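Ribonucleoside triphosphate reductase (Lactobacillus leichmannii, PDB 1L1L) catalyses the adenosylcobalamin (B12)-dependent reduction of ribonucleoside triphosphates to 2'-deoxyribonucleotides, working as an allosterically regulated monomer of class II ribonucleotide reductase. Local coordinates at residues Q127-S132 and A145-F150; F152-L157 and G226-N231. One frame throughout, in Å; residues are numbered along the deposited sequence.

Interaction 1 of 2, residues Q127-S132 and A145-F150; sequences QKYGDS and AVSMPF
Met148 lies over one face of the Tyr129 ring: its CG stands 4.1 Å from the ring centroid and 16° off the normal, a CH-pi contact displaced toward the rim. The CG of Met148 is anti to the backbone N (chi1 -170°), and a bend at chi2 carries SD on to Gln127, 3.9 Å from its CB. Tyr129 meets the 145-150 segment along its ring edge as well, where Ala145 CB sits near the ring plane, 4.0 Å from CE1. At the end of the ring, Tyr129 OH lies 2.7 Å from Ser147 OG; since the phenol also hydrogen-bonds Ser151 OG, and Ser147 OG hydrogen-bonds Asp236 OD2 of helix 224-236, the hydroxyls form a buried polar cluster.

A single antiparallel bridge joins the short strands 127-128 and 144-145. Gln127 and Ala145 make a hydrogen-bonded pair, with Ala145 N to Gln127 O at 2.8 Å and Gln127 N to Ala145 O at 3.2 Å. A type I turn from Ala145 to Met148 then leads into helix 148-158.

Packing is tight where buried Met148 wedges between Tyr129 and Gln127, its CB 3.2 Å from Gln127 O. It thins out toward Lys128, whose exposed side chain is directed away from the 145-150 segment, NZ hydrogen-bonded to Gln142 OE1. Farther along, Ser132 OG turns back to Tyr129 O at 2.8 Å while also accepting from Glu458 N.

Interaction 2 of 2, residues F152-L157 and G226-N231; sequences FLFDEL and GWVLAN. Unlike the reference sequence in segment 152-157: Phe152 (reference Cys).
The phenyl ring of Phe154 reaches across to the 226-231 helix and is met obliquely by Val228 CA, the Trp227 carbonyl oxygen and Asn231 CB. The indole of Trp227 is approached at its edge: Phe154 CZ lies near the indole plane, 4.0 Å from CE3, and the two side chains are roughly perpendicular. Closest of all is the approach to the backbone, with Phe154 CE2 3.3 Å from Trp227 O. The adjacent CD2 lies 3.7 Å from Val228 CA, while CE2 is 3.9 Å from Asn231 CB. With CG anti to the backbone N (chi1 -164°), Phe154 carries its ring over to the facing helix and supplies the largest share of the buried surface.

Helices 148-158 and 224-236 run nearly antiparallel here: the axes of 152-157 and 226-231 approach to 9.6 Å, with 160° between their N-to-C directions. Helix 224-236 is part of the insertion domain of B12-dependent ribonucleotide reductases, and the contact packs it against helix 148-158. Met280 of helix 275-289 and Ile308 of helix 298-313 also touch Phe154, placing the ring among four helices.

Val228 runs antiparallel past the Phe154 side chain, its CG2 4.0 Å from CD2. The same methyl, anti to the carbonyl carbon, reaches the backbone of the facing helix at Asp155 N, 4.1 Å away, and touches Asp155 CB at a similar distance. Beyond that CB the carboxylate of Asp155 is directed to other partners: OD1 makes a salt bridge with Arg224, two residues before Gly226, and OD2 makes a salt bridge with Lys159 NZ and accepts a hydrogen bond from Trp457 NE1.

How the interactions relate
Helix 148-158 is the shared element: interaction 1 takes in its first residues, up to Phe150, and interaction 2 uses the next turn and a half, Phe152 to Leu157. The contact centres are about 11 Å apart. Helix 224-236 is a second link: it supplies the facing residues of interaction 2, and farther along, its Ala232, Ile235 and Asp236 reach the side chains of interaction 1. One helix pair therefore borders both. The centres lie about 23 and 19 Å from the centre of the chain, on the same side of it. Gln127 OE1 of interaction 1 hydrogen-bonds Asn415 ND2, four residues before Cys419, whose disulfide with Cys119 is probably the redox-active pair of the active site.

Interaction 1 of 2, residues Q127-S132 and A145-F150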
ATOM      1  N   GLN A 127      11.553  10.809  19.129  1.00 37.30           N
ATOM      2  CA  GLN A 127      12.712  10.815  18.243  1.00 37.36           C
ATOM      3  C   GLN A 127      13.031  12.238  17.816  1.00 38.19           C
ATOM      4  O   GLN A 127      12.202  13.137  17.952  1.00 37.86           O
ATOM      5  CB  GLN A 127      12.429  10.000  16.968  1.00 37.37           C
ATOM      6  CG  GLN A 127      12.203   8.527  17.168  1.00 36.77           C
ATOM      7  CD  GLN A 127      11.854   7.821  15.867  1.00 36.93           C
ATOM      8  OE1 GLN A 127      12.581   7.923  14.878  1.00 35.54           O
ATOM      9  NE2 GLN A 127      10.739   7.099  15.865  1.00 37.06           N
ATOM     10  N   LYS A 128      14.229  12.429  17.278  1.00 38.81           N
ATOM     11  CA  LYS A 128      14.639  13.739  16.787  1.00 40.35           C
ATOM     12  C   LYS A 128      14.132  13.873  15.352  1.00 40.65           C
ATOM     13  O   LYS A 128      14.061  12.882  14.620  1.00 40.84           O
ATOM     14  CB  LYS A 128      16.166  13.857  16.790  1.00 41.21           C
ATOM     15  CG  LYS A 128      16.845  12.897  15.838  1.00 42.37           C
ATOM     16  CD  LYS A 128      18.354  13.051  15.849  1.00 43.70           C
ATOM     17  CE  LYS A 128      19.003  12.119  14.824  1.00 43.85           C
ATOM     18  NZ  LYS A 128      20.493  12.225  14.809  1.00 43.97           N
ATOM     19  N   TYR A 129      13.774  15.089  14.951  1.00 40.29           N
ATOM     20  CA  TYR A 129      13.295  15.324  13.594  1.00 40.30           C
ATOM     21  C   TYR A 129      14.471  15.280  12.629  1.00 41.28           C
ATOM     22  O   TYR A 129      14.312  14.960  11.444  1.00 41.03           O
ATOM     23  CB  TYR A 129      12.611  16.687  13.487  1.00 38.17           C
ATOM     24  CG  TYR A 129      11.176  16.700  13.949  1.00 36.72           C
ATOM     25  CD1 TYR A 129      10.843  16.594  15.302  1.00 34.75           C
ATOM     26  CD2 TYR A 129      10.138  16.804  13.023  1.00 35.45           C
ATOM     27  CE1 TYR A 129       9.509  16.587  15.713  1.00 33.81           C
ATOM     28  CE2 TYR A 129       8.812  16.801  13.421  1.00 34.47           C
ATOM     29  CZ  TYR A 129       8.501  16.689  14.765  1.00 33.23           C
ATOM     30  OH  TYR A 129       7.179  16.647  15.128  1.00 32.51           O
ATOM     31  N   GLY A 130      15.653  15.608  13.145  1.00 42.07           N
ATOM     32  CA  GLY A 130      16.842  15.618  12.318  1.00 42.91           C
ATOM     33  C   GLY A 130      16.706  16.694  11.263  1.00 44.05           C
ATOM     34  O   GLY A 130      15.752  17.473  11.296  1.00 43.59           O
ATOM     35  N   ASP A 131      17.651  16.749  10.329  1.00 45.17           N
ATOM     36  CA  ASP A 131      17.602  17.748   9.270  1.00 46.26           C
ATOM     37  C   ASP A 131      16.644  17.281   8.181  1.00 46.24           C
ATOM     38  O   ASP A 131      17.048  16.653   7.203  1.00 46.72           O
ATOM     39  CB  ASP A 131      18.998  17.977   8.680  1.00 47.81           C
ATOM     40  CG  ASP A 131      19.025  19.108   7.660  1.00 49.34           C
ATOM     41  OD1 ASP A 131      18.450  20.181   7.947  1.00 49.94           O
ATOM     42  OD2 ASP A 131      19.630  18.930   6.579  1.00 50.99           O
ATOM     43  N   SER A 132      15.368  17.599   8.368  1.00 45.38           N
ATOM     44  CA  SER A 132      14.334  17.207   7.427  1.00 44.47           C
ATOM     45  C   SER A 132      13.583  18.442   6.955  1.00 44.76           C
ATOM     46  O   SER A 132      13.753  19.531   7.507  1.00 44.15           O
ATOM     47  CB  SER A 132      13.358  16.240   8.105  1.00 43.95           C
ATOM     48  OG  SER A 132      14.042  15.147   8.700  1.00 42.19           O
ATOM     49  N   ALA A 145      11.651  14.634  20.276  1.00 45.62           N
ATOM     50  CA  ALA A 145      10.313  15.116  20.581  1.00 43.57           C
ATOM     51  C   ALA A 145       9.285  14.000  20.484  1.00 42.43           C
ATOM     52  O   ALA A 145       9.385  13.121  19.629  1.00 42.33           O
ATOM     53  CB  ALA A 145       9.940  16.243  19.632  1.00 43.74           C
ATOM     54  N   VAL A 146       8.292  14.046  21.363  1.00 40.64           N
ATOM     55  CA  VAL A 146       7.236  13.048  21.379  1.00 39.73           C
ATOM     56  C   VAL A 146       6.418  13.064  20.088  1.00 38.79           C
ATOM     57  O   VAL A 146       5.889  12.036  19.669  1.00 38.10           O
ATOM     58  CB  VAL A 146       6.282  13.285  22.557  1.00 40.14           C
ATOM     59  CG1 VAL A 146       5.112  12.329  22.486  1.00 38.99           C
ATOM     60  CG2 VAL A 146       7.034  13.115  23.867  1.00 40.34           C
ATOM     61  N   SER A 147       6.330  14.234  19.465  1.00 37.63           N
ATOM     62  CA  SER A 147       5.554  14.414  18.242  1.00 36.15           C
ATOM     63  C   SER A 147       6.196  13.885  16.956  1.00 35.63           C
ATOM     64  O   SER A 147       5.500  13.667  15.969  1.00 35.74           O
ATOM     65  CB  SER A 147       5.251  15.902  18.047  1.00 35.54           C
ATOM     66  OG  SER A 147       6.449  16.608  17.762  1.00 32.56           O
ATOM     67  N   MET A 148       7.508  13.679  16.960  1.00 34.70           N
ATOM     68  CA  MET A 148       8.190  13.224  15.754  1.00 34.12           C
ATOM     69  C   MET A 148       7.550  12.050  14.985  1.00 33.47           C
ATOM     70  O   MET A 148       7.168  12.208  13.825  1.00 33.47           O
ATOM     71  CB  MET A 148       9.657  12.911  16.064  1.00 34.80           C
ATOM     72  CG  MET A 148      10.524  12.655  14.827  1.00 35.34           C
ATOM     73  SD  MET A 148      10.144  11.072  13.987  1.00 37.47           S
ATOM     74  CE  MET A 148      11.467  11.009  12.730  1.00 35.61           C
ATOM     75  N   PRO A 149       7.425  10.867  15.609  1.00 32.73           N
ATOM     76  CA  PRO A 149       6.823   9.730  14.894  1.00 31.67           C
ATOM     77  C   PRO A 149       5.424   9.983  14.358  1.00 31.50           C
ATOM     78  O   PRO A 149       5.033   9.413  13.333  1.00 31.59           O
ATOM     79  CB  PRO A 149       6.851   8.608  15.931  1.00 31.85           C
ATOM     80  CG  PRO A 149       6.733   9.360  17.237  1.00 32.08           C
ATOM     81  CD  PRO A 149       7.681  10.518  17.017  1.00 32.51           C
ATOM     82  N   PHE A 150       4.667  10.834  15.044  1.00 30.38           N
ATOM     83  CA  PHE A 150       3.310  11.144  14.616  1.00 30.31           C
ATOM     84  C   PHE A 150       3.354  12.087  13.424  1.00 29.47           C
ATOM     85  O   PHE A 150       2.486  12.032  12.543  1.00 28.94           O
ATOM     86  CB  PHE A 150       2.522  11.804  15.751  1.00 31.28           C
ATOM     87  CG  PHE A 150       2.392  10.946  16.974  1.00 31.80           C
ATOM     88  CD1 PHE A 150       1.458   9.913  17.017  1.00 32.10           C
ATOM     89  CD2 PHE A 150       3.219  11.153  18.068  1.00 31.61           C
ATOM     90  CE1 PHE A 150       1.348   9.091  18.138  1.00 33.10           C
ATOM     91  CE2 PHE A 150       3.121  10.334  19.200  1.00 33.42           C
ATOM     92  CZ  PHE A 150       2.185   9.301  19.235  1.00 32.96           C
TER

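Interaction 2 of 2, residues F152-L157 and G226-N231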
ATOM      1  N   PHE A 152       5.763  12.156  11.230  1.00 25.78           N
ATOM      2  CA  PHE A 152       6.229  11.333  10.115  1.00 25.72           C
ATOM      3  C   PHE A 152       5.027  10.618   9.512  1.00 25.81           C
ATOM      4  O   PHE A 152       4.791  10.669   8.300  1.00 23.44           O
ATOM      5  CB  PHE A 152       7.243  10.294  10.598  1.00 25.79           C
ATOM      6  CG  PHE A 152       7.762   9.413   9.499  1.00 27.80           C
ATOM      7  CD1 PHE A 152       8.816   9.840   8.686  1.00 28.38           C
ATOM      8  CD2 PHE A 152       7.142   8.201   9.208  1.00 25.87           C
ATOM      9  CE1 PHE A 152       9.238   9.075   7.600  1.00 28.34           C
ATOM     10  CE2 PHE A 152       7.555   7.432   8.120  1.00 26.99           C
ATOM     11  CZ  PHE A 152       8.601   7.869   7.317  1.00 26.87           C
ATOM     12  N   LEU A 153       4.264   9.939  10.368  1.00 24.10           N
ATOM     13  CA  LEU A 153       3.083   9.228   9.902  1.00 24.61           C
ATOM     14  C   LEU A 153       2.081  10.167   9.219  1.00 24.08           C
ATOM     15  O   LEU A 153       1.574   9.860   8.132  1.00 24.13           O
ATOM     16  CB  LEU A 153       2.413   8.504  11.074  1.00 25.75           C
ATOM     17  CG  LEU A 153       1.087   7.801  10.792  1.00 25.39           C
ATOM     18  CD1 LEU A 153       1.116   6.414  11.375  1.00 28.20           C
ATOM     19  CD2 LEU A 153      -0.042   8.608  11.384  1.00 27.35           C
ATOM     20  N   PHE A 154       1.801  11.304   9.858  1.00 22.58           N
ATOM     21  CA  PHE A 154       0.863  12.309   9.353  1.00 22.50           C
ATOM     22  C   PHE A 154       1.298  12.777   7.950  1.00 22.51           C
ATOM     23  O   PHE A 154       0.500  12.855   7.015  1.00 22.27           O
ATOM     24  CB  PHE A 154       0.854  13.503  10.323  1.00 21.86           C
ATOM     25  CG  PHE A 154      -0.326  14.447  10.173  1.00 21.94           C
ATOM     26  CD1 PHE A 154      -1.365  14.189   9.288  1.00 20.93           C
ATOM     27  CD2 PHE A 154      -0.393  15.597  10.963  1.00 21.58           C
ATOM     28  CE1 PHE A 154      -2.452  15.054   9.184  1.00 20.39           C
ATOM     29  CE2 PHE A 154      -1.473  16.469  10.870  1.00 20.27           C
ATOM     30  CZ  PHE A 154      -2.510  16.200   9.977  1.00 20.82           C
ATOM     31  N   ASP A 155       2.581  13.063   7.818  1.00 22.75           N
ATOM     32  CA  ASP A 155       3.121  13.554   6.544  1.00 24.51           C
ATOM     33  C   ASP A 155       2.984  12.529   5.407  1.00 23.78           C
ATOM     34  O   ASP A 155       2.387  12.819   4.368  1.00 26.15           O
ATOM     35  CB  ASP A 155       4.585  13.972   6.746  1.00 24.62           C
ATOM     36  CG  ASP A 155       5.179  14.650   5.516  1.00 25.91           C
ATOM     37  OD1 ASP A 155       4.476  15.477   4.911  1.00 25.36           O
ATOM     38  OD2 ASP A 155       6.344  14.357   5.177  1.00 27.87           O
ATOM     39  N   GLU A 156       3.500  11.325   5.615  1.00 24.86           N
ATOM     40  CA  GLU A 156       3.425  10.290   4.588  1.00 24.08           C
ATOM     41  C   GLU A 156       1.974   9.950   4.263  1.00 23.95           C
ATOM     42  O   GLU A 156       1.635   9.661   3.109  1.00 23.35           O
ATOM     43  CB  GLU A 156       4.189   9.046   5.034  1.00 23.89           C
ATOM     44  CG  GLU A 156       5.674   9.275   5.255  1.00 25.91           C
ATOM     45  CD  GLU A 156       6.359   9.995   4.086  1.00 27.82           C
ATOM     46  OE1 GLU A 156       5.948   9.779   2.921  1.00 27.11           O
ATOM     47  OE2 GLU A 156       7.313  10.763   4.344  1.00 26.95           O
ATOM     48  N   LEU A 157       1.104   9.978   5.274  1.00 23.44           N
ATOM     49  CA  LEU A 157      -0.307   9.710   5.022  1.00 22.88           C
ATOM     50  C   LEU A 157      -0.910  10.811   4.132  1.00 22.85           C
ATOM     51  O   LEU A 157      -1.693  10.525   3.233  1.00 22.99           O
ATOM     52  CB  LEU A 157      -1.108   9.633   6.342  1.00 23.01           C
ATOM     53  CG  LEU A 157      -1.031   8.351   7.192  1.00 22.68           C
ATOM     54  CD1 LEU A 157      -1.726   8.584   8.575  1.00 23.41           C
ATOM     55  CD2 LEU A 157      -1.683   7.207   6.445  1.00 22.36           C
ATOM     56  N   GLY A 226       1.829  22.781   7.209  1.00 33.91           N
ATOM     57  CA  GLY A 226       1.123  23.566   8.207  1.00 32.33           C
ATOM     58  C   GLY A 226       0.320  22.654   9.119  1.00 32.33           C
ATOM     59  O   GLY A 226       0.290  22.852  10.333  1.00 31.52           O
ATOM     60  N   TRP A 227      -0.322  21.654   8.518  1.00 31.62           N
ATOM     61  CA  TRP A 227      -1.142  20.675   9.234  1.00 30.40           C
ATOM     62  C   TRP A 227      -0.300  19.838  10.184  1.00 30.86           C
ATOM     63  O   TRP A 227      -0.682  19.626  11.343  1.00 30.45           O
ATOM     64  CB  TRP A 227      -1.846  19.742   8.236  1.00 29.67           C
ATOM     65  CG  TRP A 227      -3.065  20.326   7.573  1.00 27.98           C
ATOM     66  CD1 TRP A 227      -3.210  21.590   7.085  1.00 28.29           C
ATOM     67  CD2 TRP A 227      -4.298  19.647   7.300  1.00 28.37           C
ATOM     68  NE1 TRP A 227      -4.452  21.746   6.529  1.00 27.28           N
ATOM     69  CE2 TRP A 227      -5.142  20.567   6.644  1.00 27.84           C
ATOM     70  CE3 TRP A 227      -4.771  18.348   7.547  1.00 27.78           C
ATOM     71  CZ2 TRP A 227      -6.434  20.231   6.227  1.00 28.22           C
ATOM     72  CZ3 TRP A 227      -6.054  18.012   7.136  1.00 27.43           C
ATOM     73  CH2 TRP A 227      -6.872  18.951   6.482  1.00 28.13           C
ATOM     74  N   VAL A 228       0.837  19.357   9.688  1.00 29.80           N
ATOM     75  CA  VAL A 228       1.752  18.541  10.477  1.00 29.38           C
ATOM     76  C   VAL A 228       2.319  19.318  11.674  1.00 30.50           C
ATOM     77  O   VAL A 228       2.260  18.844  12.810  1.00 30.17           O
ATOM     78  CB  VAL A 228       2.936  18.019   9.617  1.00 28.90           C
ATOM     79  CG1 VAL A 228       3.938  17.270  10.502  1.00 26.27           C
ATOM     80  CG2 VAL A 228       2.408  17.086   8.513  1.00 27.60           C
ATOM     81  N   LEU A 229       2.862  20.506  11.410  1.00 29.99           N
ATOM     82  CA  LEU A 229       3.436  21.344  12.463  1.00 30.99           C
ATOM     83  C   LEU A 229       2.421  21.709  13.555  1.00 30.76           C
ATOM     84  O   LEU A 229       2.783  21.818  14.732  1.00 31.03           O
ATOM     85  CB  LEU A 229       4.036  22.622  11.851  1.00 30.32           C
ATOM     86  CG  LEU A 229       5.220  22.406  10.900  1.00 30.58           C
ATOM     87  CD1 LEU A 229       5.684  23.732  10.325  1.00 30.26           C
ATOM     88  CD2 LEU A 229       6.350  21.714  11.635  1.00 30.39           C
ATOM     89  N   ALA A 230       1.158  21.882  13.167  1.00 30.48           N
ATOM     90  CA  ALA A 230       0.102  22.237  14.118  1.00 30.75           C
ATOM     91  C   ALA A 230      -0.226  21.079  15.067  1.00 31.45           C
ATOM     92  O   ALA A 230      -0.573  21.287  16.240  1.00 31.48           O
ATOM     93  CB  ALA A 230      -1.135  22.654  13.374  1.00 29.56           C
ATOM     94  N   ASN A 231      -0.138  19.858  14.558  1.00 30.50           N
ATOM     95  CA  ASN A 231      -0.406  18.693  15.390  1.00 31.04           C
ATOM     96  C   ASN A 231       0.842  18.453  16.233  1.00 31.51           C
ATOM     97  O   ASN A 231       0.752  18.026  17.387  1.00 31.37           O
ATOM     98  CB  ASN A 231      -0.710  17.467  14.519  1.00 29.89           C
ATOM     99  CG  ASN A 231      -0.954  16.212  15.339  1.00 30.35           C
ATOM    100  OD1 ASN A 231      -1.891  16.148  16.137  1.00 30.71           O
ATOM    101  ND2 ASN A 231      -0.110  15.206  15.144  1.00 30.24           N
TER